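Local coordinates for protein sugar isomerase (Sinorhizobium meliloti, PDB 3QC0) that binds zinc in a TIM barrel of the xylose isomerase-like family and is probably a sugar isomerase, its substrate not established, at residues 12-17 and 261-266; 36-41 and 63-68; 116-121 and 152-157; 161-166 and 191-196; 205-210 and 225-230. All coordinates share one frame; numbering follows the deposited sequence. Where two conformers were deposited one is given.

Contact 1 (12-17 and 261-266); sequences ATIREQ and DEVIAT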
# COMPACT_ATOMS: atom_id res chain seq x y z
N ALA A 12 -21.91 4.93 1.39
CA ALA A 12 -21.20 4.81 0.12
C ALA A 12 -21.55 3.50 -0.57
O ALA A 12 -21.52 3.41 -1.80
CB ALA A 12 -19.69 4.88 0.34
N THR A 13 -21.87 2.49 0.20
CA THR A 13 -22.16 1.15 -0.32
C THR A 13 -23.30 1.15 -1.34
O THR A 13 -23.28 0.36 -2.29
CB THR A 13 -22.44 0.19 0.83
OG1 THR A 13 -21.25 0.11 1.62
CG2 THR A 13 -22.79 -1.25 0.38
N ILE A 14 -24.25 2.07 -1.16
CA ILE A 14 -25.40 2.18 -2.10
C ILE A 14 -25.54 3.62 -2.58
O ILE A 14 -26.66 4.15 -2.79
CB ILE A 14 -26.73 1.61 -1.46
CG1 ILE A 14 -26.99 2.20 -0.08
CG2 ILE A 14 -26.69 0.05 -1.42
CD1 ILE A 14 -28.41 1.85 0.50
N ARG A 15 -24.40 4.27 -2.80
CA ARG A 15 -24.38 5.69 -3.10
C ARG A 15 -24.92 6.03 -4.48
O ARG A 15 -25.39 7.15 -4.68
CB ARG A 15 -22.97 6.28 -2.95
CG ARG A 15 -21.96 5.68 -3.91
CD ARG A 15 -21.55 6.58 -5.02
NE ARG A 15 -20.93 7.80 -4.54
CZ ARG A 15 -20.59 8.82 -5.33
NH1 ARG A 15 -20.79 8.74 -6.65
NH2 ARG A 15 -20.04 9.91 -4.81
N GLU A 16 -24.83 5.10 -5.43
CA GLU A 16 -25.29 5.39 -6.79
C GLU A 16 -26.82 5.25 -6.86
O GLU A 16 -27.48 5.94 -7.65
CB GLU A 16 -24.63 4.49 -7.84
CG GLU A 16 -23.14 4.81 -8.10
CD GLU A 16 -22.93 6.19 -8.74
OE1 GLU A 16 -23.73 6.60 -9.61
OE2 GLU A 16 -21.95 6.86 -8.41
N GLN A 17 -27.34 4.39 -5.98
CA GLN A 17 -28.76 3.99 -6.02
C GLN A 17 -29.66 4.84 -5.17
O GLN A 17 -30.84 4.98 -5.48
CB GLN A 17 -28.89 2.55 -5.53
CG GLN A 17 -28.07 1.54 -6.35
CD GLN A 17 -26.71 1.18 -5.72
OE1 GLN A 17 -25.94 2.07 -5.29
NE2 GLN A 17 -26.43 -0.12 -5.66
N ASP A 261 -31.69 -2.85 -2.71
CA ASP A 261 -32.25 -3.95 -1.97
C ASP A 261 -31.38 -5.22 -1.94
O ASP A 261 -31.09 -5.82 -0.87
CB ASP A 261 -33.60 -4.30 -2.69
CG ASP A 261 -34.41 -5.24 -1.94
OD1 ASP A 261 -34.11 -5.50 -0.79
OD2 ASP A 261 -35.44 -5.64 -2.48
N GLU A 262 -30.97 -5.64 -3.12
CA GLU A 262 -30.13 -6.82 -3.23
C GLU A 262 -28.77 -6.57 -2.56
O GLU A 262 -28.23 -7.47 -1.90
CB GLU A 262 -29.91 -7.19 -4.68
CG GLU A 262 -29.31 -8.59 -4.81
CD GLU A 262 -28.67 -8.84 -6.14
OE1 GLU A 262 -28.67 -7.93 -7.02
OE2 GLU A 262 -28.14 -9.96 -6.31
N VAL A 263 -28.24 -5.36 -2.71
CA VAL A 263 -26.91 -5.09 -2.11
C VAL A 263 -27.00 -5.25 -0.60
O VAL A 263 -26.19 -5.95 0.00
CB VAL A 263 -26.41 -3.69 -2.44
CG1 VAL A 263 -25.05 -3.43 -1.76
CG2 VAL A 263 -26.30 -3.49 -3.94
N ILE A 264 -28.01 -4.64 0.02
CA ILE A 264 -28.12 -4.68 1.48
C ILE A 264 -28.47 -6.08 2.00
O ILE A 264 -27.94 -6.53 3.03
CB ILE A 264 -29.13 -3.64 2.02
CG1 ILE A 264 -28.71 -2.23 1.62
CG2 ILE A 264 -29.26 -3.77 3.52
CD1 ILE A 264 -27.30 -1.81 2.08
N ALA A 265 -29.35 -6.78 1.28
CA ALA A 265 -29.60 -8.18 1.56
C ALA A 265 -28.31 -9.00 1.56
O ALA A 265 -28.09 -9.81 2.48
CB ALA A 265 -30.61 -8.79 0.54
N THR A 266 -27.46 -8.76 0.55
CA THR A 266 -26.18 -9.50 0.44
C THR A 266 -25.26 -9.07 1.58
O THR A 266 -24.63 -9.94 2.19
CB THR A 266 -25.54 -9.27 -0.94
OG1 THR A 266 -26.50 -9.63 -1.98
CG2 THR A 266 -24.21 -10.04 -1.11
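Val-263 presents both of its methyl groups to the loop 12-17, and three residues of that loop receive them. CG1 lies 3.8 Å from CG2 of Thr-13 and 3.9 Å from CG2 of Ile-14, whereas CG2 of Val-263 meets the amide nitrogen NE2 of Gln-17 at 3.8 Å. With CG1 of Val-263 anti to the backbone N (chi1 179°), that methyl is placed against Thr-13 and Ile-14, which leaves CG2 for Gln-17. Ile-14 and Val-263 run antiparallel past each other. Ile-14 also crosses Ile-264 at about a right angle, its CG2 lying 4.0 Å from CD1 of Ile-264.

The second shell holds the polar ends of the same side chains. Thr-13 turns its methyl to the helix and its hydroxyl OG1 to the barrel, where it is hydrogen-bonded to Val-247 O, Ile-249 N and Asn-10 O. Gln-17 NE2 donates to Arg-258 O, which fixes the amide beside the valine. Ala-23 and Ile-26 of helix 20-29 extend the apolar layer around Ile-14 and Ile-264.

Thr-13 stands about 5 Å, side chain to side chain, from the zinc ligand Glu-248, which is consistent with a place in the second shell of the metal site. The contact joins the loop after strand 7-10 to the C-terminal helix 260-274, next to the seam where the first and last strands of the TIM barrel meet.

Contact 2 (36-41 and 63-68); sequences APWRDQ and GLCRGG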
# COMPACT_ATOMS: atom_id res chain seq x y z
N ALA A 36 -23.51 4.98 8.33
CA ALA A 36 -22.47 6.01 8.28
C ALA A 36 -22.66 6.78 6.99
O ALA A 36 -22.28 6.31 5.91
CB ALA A 36 -21.07 5.38 8.38
N PRO A 37 -23.31 7.95 7.07
CA PRO A 37 -23.48 8.76 5.89
C PRO A 37 -22.26 9.64 5.60
O PRO A 37 -21.39 9.81 6.46
CB PRO A 37 -24.66 9.65 6.25
CG PRO A 37 -24.43 9.93 7.72
CD PRO A 37 -23.84 8.62 8.27
N TRP A 38 -22.26 10.19 4.40
CA TRP A 38 -21.26 11.12 3.97
C TRP A 38 -21.79 12.54 3.97
O TRP A 38 -23.02 12.78 3.82
CB TRP A 38 -20.75 10.75 2.58
CG TRP A 38 -19.95 9.50 2.56
CD1 TRP A 38 -20.32 8.26 2.99
CD2 TRP A 38 -18.58 9.37 2.13
NE1 TRP A 38 -19.28 7.37 2.85
CE2 TRP A 38 -18.22 8.04 2.31
CE3 TRP A 38 -17.66 10.25 1.57
CZ2 TRP A 38 -16.96 7.55 1.95
CZ3 TRP A 38 -16.40 9.76 1.23
CH2 TRP A 38 -16.07 8.44 1.45
N ARG A 39 -20.89 13.50 4.10
CA ARG A 39 -21.31 14.89 4.26
C ARG A 39 -22.06 15.43 3.06
O ARG A 39 -22.98 16.24 3.22
CB ARG A 39 -20.10 15.76 4.55
CG ARG A 39 -19.48 15.44 5.92
CD ARG A 39 -18.24 16.23 6.13
NE ARG A 39 -18.48 17.64 6.29
CZ ARG A 39 -17.56 18.59 6.14
NH1 ARG A 39 -16.32 18.27 5.74
NH2 ARG A 39 -17.82 19.83 6.35
N ASP A 40 -21.72 14.95 1.87
CA ASP A 40 -22.41 15.40 0.64
C ASP A 40 -23.82 14.88 0.63
O ASP A 40 -24.72 15.61 0.20
CB ASP A 40 -21.65 15.05 -0.66
CG ASP A 40 -21.36 13.57 -0.84
OD1 ASP A 40 -21.43 12.77 0.10
OD2 ASP A 40 -21.00 13.22 -1.99
N GLN A 41 -24.03 13.66 1.11
CA GLN A 41 -25.37 13.07 1.19
C GLN A 41 -26.23 13.82 2.19
O GLN A 41 -27.45 14.05 1.95
CB GLN A 41 -25.30 11.61 1.59
CG GLN A 41 -24.53 10.74 0.58
CD GLN A 41 -24.34 9.32 1.06
OE1 GLN A 41 -23.95 9.09 2.21
NE2 GLN A 41 -24.61 8.33 0.16
N GLY A 63 -20.22 6.49 12.13
CA GLY A 63 -19.32 7.55 11.74
C GLY A 63 -20.03 8.57 10.87
O GLY A 63 -21.13 8.28 10.36
N LEU A 64 -19.40 9.73 10.70
CA LEU A 64 -19.72 10.65 9.61
C LEU A 64 -18.46 10.73 8.74
O LEU A 64 -17.35 10.96 9.26
CB LEU A 64 -20.08 12.04 10.13
CG LEU A 64 -20.36 13.12 9.08
CD1 LEU A 64 -21.60 12.77 8.20
CD2 LEU A 64 -20.52 14.50 9.75
N CYS A 65 -18.64 10.53 7.44
CA CYS A 65 -17.53 10.61 6.49
C CYS A 65 -17.59 11.90 5.68
O CYS A 65 -18.59 12.12 4.96
CB CYS A 65 -17.58 9.44 5.53
SG CYS A 65 -17.20 7.86 6.25
N ARG A 66 -16.59 12.77 5.71
CA ARG A 66 -15.38 12.69 6.53
C ARG A 66 -14.81 14.08 6.68
O ARG A 66 -15.05 14.97 5.87
CB ARG A 66 -14.31 11.75 5.88
CG ARG A 66 -13.71 12.21 4.54
CD ARG A 66 -14.60 12.04 3.39
NE ARG A 66 -13.90 12.00 2.10
CZ ARG A 66 -14.00 12.84 1.09
NH1 ARG A 66 -14.85 13.89 1.08
NH2 ARG A 66 -13.26 12.57 0.00
N GLY A 67 -13.98 14.24 7.71
CA GLY A 67 -13.09 15.37 7.82
C GLY A 67 -11.70 14.95 7.35
O GLY A 67 -11.54 13.92 6.67
N GLY A 68 -10.73 15.78 7.68
CA GLY A 68 -9.33 15.59 7.32
C GLY A 68 -8.87 16.60 6.30
O GLY A 68 -9.18 17.78 6.37
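Two neighbouring parallel strands of the barrel, 34-36 and 60-68, are prolonged beyond the first strand's end by a single beta bridge between Trp-38 and Cys-65. Cys-65 N donates to Pro-37 O at 3.0 Å, nearly straight at 177°. Its carbonyl O then receives Arg-39 N at 2.8 Å, as the chain enters helix 39-45 with Trp-38 at the N-cap.

The indole of Trp-38 lies over Cys-65. CB of Cys-65 sits 3.5 Å from the centroid of the five-membered ring, a CH-pi contact 11° off the normal, and SG follows over the same ring in a sulfur-aromatic contact. NE of Arg-66, itself hydrogen-bonded to an unidentified bound molecule, approaches CZ3 of Trp-38 at 3.5 Å, the ring and guanidinium planes 45° apart. Trp-38 NE1 is hydrogen-bonded to Asn-10 OD1. A leucine here would probably leave Cys-65 without its aromatic cover and Asn-10 OD1 without this donor.

CG of Arg-39 packs at 4.0 Å on CG of Leu-64, while its guanidinium forms salt bridges with Glu-91 and Asp-84.

Trp-38 also touches the zinc ligand Glu-248, and the arrangement is that of a TIM-barrel active-site mouth, where residues at the C-terminal strand ends line the pocket.

Contact 3 (116-121 and 152-157); sequences AARRMV and RACVNT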
# COMPACT_ATOMS: atom_id res chain seq x y z
N ALA A 116 6.73 16.49 6.21
CA ALA A 116 6.09 17.76 6.50
C ALA A 116 4.59 17.64 6.37
O ALA A 116 3.83 18.22 7.18
CB ALA A 116 6.62 18.88 5.58
N ALA A 117 4.13 16.94 5.33
CA ALA A 117 2.67 16.73 5.17
C ALA A 117 2.12 16.05 6.43
O ALA A 117 1.07 16.38 6.94
CB ALA A 117 2.38 15.89 3.92
N ARG A 118 2.83 15.07 6.93
CA ARG A 118 2.39 14.35 8.12
C ARG A 118 2.40 15.25 9.36
O ARG A 118 1.47 15.17 10.16
CB ARG A 118 3.25 13.10 8.30
CG ARG A 118 2.87 12.06 7.25
CD ARG A 118 3.89 10.95 7.07
NE ARG A 118 3.31 9.94 6.22
CZ ARG A 118 3.97 9.05 5.49
NH1 ARG A 118 5.27 8.93 5.61
NH2 ARG A 118 3.29 8.23 4.70
N ARG A 119 3.41 16.12 9.48
CA ARG A 119 3.39 17.12 10.56
C ARG A 119 2.15 18.01 10.45
O ARG A 119 1.53 18.37 11.46
CB ARG A 119 4.64 17.97 10.59
CG ARG A 119 5.87 17.21 11.02
CD ARG A 119 7.05 18.12 11.32
NE ARG A 119 7.47 18.91 10.16
CZ ARG A 119 8.37 18.52 9.26
NH1 ARG A 119 8.94 17.33 9.32
NH2 ARG A 119 8.69 19.33 8.27
N MSE A 120 1.78 18.41 9.25
CA MSE A 120 0.56 19.25 9.03
C MSE A 120 -0.68 18.52 9.44
O MSE A 120 -1.60 19.14 9.96
CB MSE A 120 0.44 19.69 7.59
CG MSE A 120 1.54 20.59 7.08
SE MSE A 120 1.43 20.91 5.21
CE MSE A 120 2.99 22.00 4.97
N VAL A 121 -0.74 17.21 9.24
CA VAL A 121 -1.84 16.38 9.76
C VAL A 121 -1.94 16.43 11.27
O VAL A 121 -2.99 16.69 11.82
CB VAL A 121 -1.74 14.91 9.24
CG1 VAL A 121 -2.79 14.04 9.90
CG2 VAL A 121 -1.89 14.89 7.67
N ARG A 152 -4.41 11.36 -1.22
CA ARG A 152 -5.65 11.28 -0.42
C ARG A 152 -5.40 11.26 1.08
O ARG A 152 -6.11 11.94 1.81
CB ARG A 152 -6.53 10.08 -0.80
CG ARG A 152 -6.89 9.97 -2.30
CD ARG A 152 -7.56 8.67 -2.64
NE ARG A 152 -7.59 8.42 -4.10
CZ ARG A 152 -8.55 8.87 -4.89
NH1 ARG A 152 -9.60 9.54 -4.37
NH2 ARG A 152 -8.51 8.61 -6.20
N ALA A 153 -4.42 10.51 1.57
CA ALA A 153 -4.16 10.41 3.02
C ALA A 153 -2.79 9.91 3.26
O ALA A 153 -2.51 8.78 2.88
CB ALA A 153 -5.18 9.48 3.75
N CYS A 154 -1.99 10.72 3.94
CA CYS A 154 -0.63 10.34 4.28
C CYS A 154 -0.49 9.78 5.70
O CYS A 154 0.61 9.64 6.19
CB CYS A 154 0.30 11.53 4.05
SG CYS A 154 -0.02 12.95 5.18
N VAL A 155 -1.60 9.33 6.28
CA VAL A 155 -1.57 8.47 7.49
C VAL A 155 -1.92 7.09 6.93
O VAL A 155 -3.02 6.88 6.44
CB VAL A 155 -2.54 8.87 8.58
CG1 VAL A 155 -2.50 7.82 9.75
CG2 VAL A 155 -2.20 10.30 9.09
N ASN A 156 -0.90 6.21 6.90
CA ASN A 156 -0.96 4.98 6.14
C ASN A 156 -0.75 3.68 6.88
O ASN A 156 -0.78 2.62 6.24
CB ASN A 156 0.05 5.07 5.00
CG ASN A 156 -0.26 6.24 4.10
OD1 ASN A 156 0.48 7.23 4.08
ND2 ASN A 156 -1.41 6.17 3.41
N THR A 157 -0.50 3.72 8.20
CA THR A 157 -0.43 2.50 9.00
C THR A 157 -1.17 2.73 10.31
O THR A 157 -1.24 3.87 10.82
CB THR A 157 1.01 2.04 9.29
OG1 THR A 157 1.61 2.91 10.26
CG2 THR A 157 1.83 1.88 7.95
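Cys-154 is the bump of this contact, and helix 114-135 of the TIM barrel supplies the hollow. SG of Cys-154 enters between Ala-117, Arg-118 and Val-121, one helical turn's worth of side chains: it lies 4.0 Å from CB of Ala-117, 3.7 Å from CG of Arg-118 and 3.7 Å from CG2 of Val-121. The thiol reaches this hollow because SG stands between the backbone N and the carbonyl carbon (chi1 66°). The methyl of Ala-117 and the branched Val-121 are both in contact with the sulfur. Val-121 then serves as a bump itself, its CG1 resting 3.9 Å from CG2 of Val-155, the two side chains crossing obliquely.

Arg-118 reaches from the same helix past Cys-154 to the loop 152-157. Its chain is extended from CG to NE, and the aliphatic part runs alongside Cys-154 before the guanidinium turns its edge to the loop. Cys-154 O is shared by Gln-160 NE2 and Arg-118, and Asn-156 ND2 is held by Ala-153 O and Leu-144 O, which fixes the rotation of the amide. Arg-118 NH2 has a further acceptor in Trp-183 O of the second subunit, so this buried arginine ties helix and loop to the dimer interface.

The grip itself is precise: Arg-118 NE donates to Cys-154 O at 2.7 Å, almost straight at 171°, and NH2 of Arg-118 meets a lone pair of Asn-156 OD1 at 3.0 Å.

Contact 4 (161-166 and 191-196); sequences ALDICE and IARAGK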
# COMPACT_ATOMS: atom_id res chain seq x y z
N ALA A 161 -1.00 5.89 12.93
CA ALA A 161 -2.22 6.53 13.46
C ALA A 161 -2.21 6.56 14.98
O ALA A 161 -2.57 7.57 15.62
CB ALA A 161 -3.48 5.85 12.92
N LEU A 162 -1.85 5.43 15.56
CA LEU A 162 -1.77 5.35 17.02
C LEU A 162 -0.68 6.24 17.61
O LEU A 162 -0.85 6.82 18.68
CB LEU A 162 -1.63 3.89 17.46
CG LEU A 162 -2.83 2.98 17.14
CD1 LEU A 162 -2.50 1.50 17.37
CD2 LEU A 162 -4.08 3.41 18.00
N ASP A 163 0.46 6.36 16.94
CA ASP A 163 1.50 7.31 17.34
C ASP A 163 0.94 8.73 17.43
O ASP A 163 1.23 9.47 18.37
CB ASP A 163 2.68 7.31 16.38
CG ASP A 163 3.56 6.07 16.49
OD1 ASP A 163 3.43 5.23 17.42
OD2 ASP A 163 4.41 5.93 15.56
N ILE A 164 0.11 9.10 16.46
CA ILE A 164 -0.47 10.42 16.48
C ILE A 164 -1.45 10.54 17.65
O ILE A 164 -1.47 11.57 18.30
CB ILE A 164 -1.17 10.75 15.13
CG1 ILE A 164 -0.16 10.72 13.97
CG2 ILE A 164 -1.98 12.07 15.22
CD1 ILE A 164 -0.78 10.75 12.57
N CYS A 165 -2.27 9.51 17.88
CA CYS A 165 -3.22 9.48 19.02
C CYS A 165 -2.46 9.68 20.30
O CYS A 165 -2.90 10.43 21.16
CB CYS A 165 -4.03 8.20 19.04
SG CYS A 165 -5.23 8.04 17.74
N GLU A 166 -1.32 9.01 20.44
CA GLU A 166 -0.54 9.17 21.69
C GLU A 166 -0.00 10.58 21.85
O GLU A 166 0.09 11.09 23.00
CB GLU A 166 0.61 8.17 21.73
CG GLU A 166 0.16 6.77 21.95
CD GLU A 166 1.29 5.88 22.45
OE1 GLU A 166 2.27 5.64 21.70
OE2 GLU A 166 1.19 5.42 23.60
N ILE A 191 -3.43 -3.74 16.58
CA ILE A 191 -4.81 -3.84 17.09
C ILE A 191 -4.79 -3.98 18.61
O ILE A 191 -5.57 -3.31 19.32
CB ILE A 191 -5.58 -4.99 16.46
CG1 ILE A 191 -5.86 -4.70 14.98
CG2 ILE A 191 -6.94 -5.24 17.15
CD1 ILE A 191 -6.48 -5.89 14.20
N ALA A 192 -3.93 -4.84 19.13
CA ALA A 192 -3.79 -5.03 20.59
C ALA A 192 -3.39 -3.73 21.25
O ALA A 192 -3.95 -3.36 22.29
CB ALA A 192 -2.80 -6.14 20.89
N ARG A 193 -2.45 -3.01 20.65
CA ARG A 193 -2.01 -1.69 21.12
C ARG A 193 -3.16 -0.68 21.16
O ARG A 193 -3.34 0.02 22.18
CB ARG A 193 -0.88 -1.15 20.25
CG ARG A 193 -0.33 0.19 20.67
CD ARG A 193 0.71 0.65 19.69
NE ARG A 193 1.07 2.02 19.88
CZ ARG A 193 1.47 2.87 18.95
NH1 ARG A 193 1.62 2.47 17.69
NH2 ARG A 193 1.78 4.11 19.30
N ALA A 194 -3.96 -0.64 20.09
CA ALA A 194 -5.12 0.24 20.00
C ALA A 194 -6.07 -0.03 21.17
O ALA A 194 -6.66 0.91 21.74
CB ALA A 194 -5.85 0.06 18.68
N GLY A 195 -6.26 -1.31 21.47
CA GLY A 195 -7.16 -1.71 22.55
C GLY A 195 -6.63 -1.22 23.89
O GLY A 195 -7.41 -0.72 24.73
N LYS A 196 -5.34 -1.38 24.13
CA LYS A 196 -4.73 -0.90 25.38
C LYS A 196 -4.84 0.62 25.56
O LYS A 196 -4.98 1.13 26.68
CB LYS A 196 -3.24 -1.27 25.49
CG LYS A 196 -2.96 -2.77 25.57
CD LYS A 196 -1.43 -2.96 25.51
CE LYS A 196 -1.00 -4.39 25.29
NZ LYS A 196 0.50 -4.47 25.43
O HOH W 1 1.53 2.55 22.72
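The guanidinium of Arg-193 has Leu-162 against one face and two acidic groups at its edge. CB of Leu-162 sits 3.5 Å above the plane, over its centre, while the carboxylates of Asp-163 and Glu-166 approach near the plane. This is a salt-bridge network between two outer helices of the TIM barrel, 158-168 and 187-196, whose segment axes run 10.9 Å apart at 19°.

NH2 of Arg-193 serves both acids. Asp-163 OD1 receives it at 2.7 Å through its anti lone pair, the carboxylate turned 54° from the guanidinium. In one of its two deposited conformers, Glu-166 has OE1 2.9 Å from the same NH2, met from above the carboxylate plane. The arginine spans the gap because its chain is extended from CG to NE, and NH1 is held by Gln-190 OE1 and Gly-159 O. An alanine in place of Arg-193 would probably leave the two carboxylates without their shared positive partner and uncover CB of Leu-162.

Deeper in, the leucine turns its methyls to the second helix, with CD2 of Leu-162 3.8 Å from CB of Ala-194. A water accepts from Arg-193 NE at 2.9 Å and, in that same Glu-166 conformer, donates weakly to OE2 of Glu-166 at 3.0 Å.

Contact 5 (205-210 and 225-230); sequences ICDWLV and GVIDLK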
# COMPACT_ATOMS: atom_id res chain seq x y z
N ILE A 205 -15.77 -2.78 7.29
CA ILE A 205 -15.64 -4.06 6.61
C ILE A 205 -16.01 -4.00 5.13
O ILE A 205 -16.77 -3.16 4.70
CB ILE A 205 -16.42 -5.19 7.31
CG1 ILE A 205 -17.90 -4.83 7.43
CG2 ILE A 205 -15.78 -5.49 8.68
CD1 ILE A 205 -18.78 -6.06 7.90
N CYS A 206 -15.40 -4.94 4.39
CA CYS A 206 -15.44 -5.06 2.93
C CYS A 206 -14.38 -6.13 2.65
O CYS A 206 -13.99 -6.86 3.56
CB CYS A 206 -15.14 -3.74 2.21
SG CYS A 206 -13.55 -3.06 2.63
N ASP A 207 -13.95 -6.25 1.41
CA ASP A 207 -12.95 -7.24 1.09
C ASP A 207 -11.98 -6.75 0.03
O ASP A 207 -12.28 -5.80 -0.71
CB ASP A 207 -13.60 -8.57 0.65
CG ASP A 207 -12.89 -9.81 1.22
OD1 ASP A 207 -11.65 -9.74 1.49
OD2 ASP A 207 -13.56 -10.88 1.36
N TRP A 208 -10.82 -7.41 -0.00
CA TRP A 208 -9.78 -7.17 -0.98
C TRP A 208 -9.83 -8.24 -2.05
O TRP A 208 -9.59 -9.41 -1.76
CB TRP A 208 -8.39 -7.13 -0.29
CG TRP A 208 -7.31 -6.77 -1.28
CD1 TRP A 208 -6.66 -7.63 -2.14
CD2 TRP A 208 -6.78 -5.47 -1.57
NE1 TRP A 208 -5.75 -6.94 -2.89
CE2 TRP A 208 -5.81 -5.62 -2.57
CE3 TRP A 208 -6.98 -4.22 -1.04
CZ2 TRP A 208 -5.11 -4.54 -3.07
CZ3 TRP A 208 -6.31 -3.15 -1.54
CH2 TRP A 208 -5.35 -3.31 -2.53
N LEU A 209 -10.20 -7.84 -3.26
CA LEU A 209 -10.40 -8.79 -4.36
C LEU A 209 -9.09 -9.19 -5.02
O LEU A 209 -8.16 -8.40 -5.08
CB LEU A 209 -11.37 -8.21 -5.39
CG LEU A 209 -12.78 -7.86 -4.89
CD1 LEU A 209 -13.53 -7.18 -6.06
CD2 LEU A 209 -13.46 -9.11 -4.30
N VAL A 210 -9.08 -10.41 -5.57
CA VAL A 210 -7.98 -10.87 -6.41
C VAL A 210 -8.55 -11.25 -7.79
O VAL A 210 -9.26 -12.24 -7.91
CB VAL A 210 -7.20 -12.06 -5.78
CG1 VAL A 210 -6.15 -12.62 -6.77
CG2 VAL A 210 -6.55 -11.62 -4.44
N GLY A 225 -13.38 -11.74 -1.39
CA GLY A 225 -11.92 -11.52 -1.46
C GLY A 225 -11.16 -12.38 -0.48
O GLY A 225 -11.60 -13.45 -0.08
N VAL A 226 -9.98 -11.88 -0.07
CA VAL A 226 -8.98 -12.65 0.66
C VAL A 226 -8.73 -12.23 2.08
O VAL A 226 -7.85 -12.80 2.74
CB VAL A 226 -7.63 -12.63 -0.09
CG1 VAL A 226 -7.81 -13.20 -1.48
CG2 VAL A 226 -7.01 -11.23 -0.06
N ILE A 227 -9.44 -11.24 2.59
CA ILE A 227 -9.18 -10.77 3.94
C ILE A 227 -9.70 -11.75 4.97
O ILE A 227 -10.81 -12.25 4.84
CB ILE A 227 -9.79 -9.37 4.21
CG1 ILE A 227 -9.19 -8.33 3.23
CG2 ILE A 227 -9.59 -8.95 5.67
CD1 ILE A 227 -9.68 -6.90 3.44
N ASP A 228 -8.91 -12.03 5.98
CA ASP A 228 -9.34 -12.85 7.11
C ASP A 228 -10.19 -11.97 8.03
O ASP A 228 -9.74 -11.55 9.10
CB ASP A 228 -8.10 -13.39 7.81
CG ASP A 228 -8.39 -14.26 9.03
OD1 ASP A 228 -9.56 -14.58 9.32
OD2 ASP A 228 -7.40 -14.63 9.74
N LEU A 229 -11.43 -11.69 7.56
CA LEU A 229 -12.36 -10.80 8.28
C LEU A 229 -12.62 -11.33 9.68
O LEU A 229 -12.59 -10.58 10.66
CB LEU A 229 -13.65 -10.62 7.47
CG LEU A 229 -13.49 -9.86 6.16
CD1 LEU A 229 -14.73 -10.02 5.24
CD2 LEU A 229 -13.14 -8.37 6.42
N LYS A 230 -12.87 -12.63 9.78
CA LYS A 230 -13.15 -13.28 11.05
C LYS A 230 -12.01 -13.05 12.04
O LYS A 230 -12.22 -12.67 13.18
CB LYS A 230 -13.39 -14.78 10.81
CG LYS A 230 -13.61 -15.70 12.01
CD LYS A 230 -13.42 -17.23 11.56
CE LYS A 230 -14.28 -18.26 12.33
NZ LYS A 230 -14.44 -19.61 11.62
O HOH W 2 -12.71 -12.79 2.97
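Ile-227 and Trp-208 form the apolar centre, CG1 of the isoleucine lying 3.8 Å from CB of the tryptophan. Alongside them Val-226 and Trp-208 point the same way, and CG1 of Val-226 reaches CG2 of Val-210 at 3.6 Å. Leu-229 closes over the backbone of Cys-206, its CD2 3.3 Å from the buried carbonyl O of Cys-206.

Next comes a shell of backbone grips around Asp-207. Its OD1 accepts Ile-227 N at 2.9 Å on the syn lone pair, nearly straight at 163°, and also takes Trp-208 N of its own segment on the anti side. OD2 receives a weak bond from Gly-225 N at 2.9 Å and a hydrogen bond from Gly-223 N, outside the two segments. Trp-208 O accepts Val-226 N at 3.0 Å. Gly-225 fits here because a CB would clash with Trp-208 O and Asp-207 OD1. At the polar edge a water lies 2.6 Å from Asp-207 OD2 and also near Ile-227 O.

A buried aspartate collecting backbone amides thus holds the long loop at the C-terminal end of barrel strand 200-205, where Cys-206 lies about 4 Å, side chain to side chain, from the zinc ligand Asp-177. Trp-208 meets the rings of Tyr-179, Trp-182 and His-145. Ile-227 and Leu-229 rest on Val-178 of helix 178-181, Ile-205 pairs with strand 245-247, and Leu-107 and Ala-150 of the second subunit pack against Val-226, Val-210 and Trp-208.

In the fold
All five contacts belong to one TIM barrel, but at different depths. Contact 2 lies nearest the centre of the chain and joins adjacent strand ends; it touches contact 1 where Trp-38 NE1 meets Ala-12 CB at 3.6 Å. Contact 1 is buried and held by van der Waals packing, mostly of methyl groups, and the other four are nested within the loop it closes. Contacts 3 and 4 share the neighbourhood of helix 158-168, where Val-155 packs on Ala-161 and Ile-164; contact 3 buries its arginine against neutral acceptors, whereas contact 4 pairs its own with acids nearer solvent. Contact 5 relies on a carboxylate gripping backbone amides, and like contact 3 it reaches the second subunit.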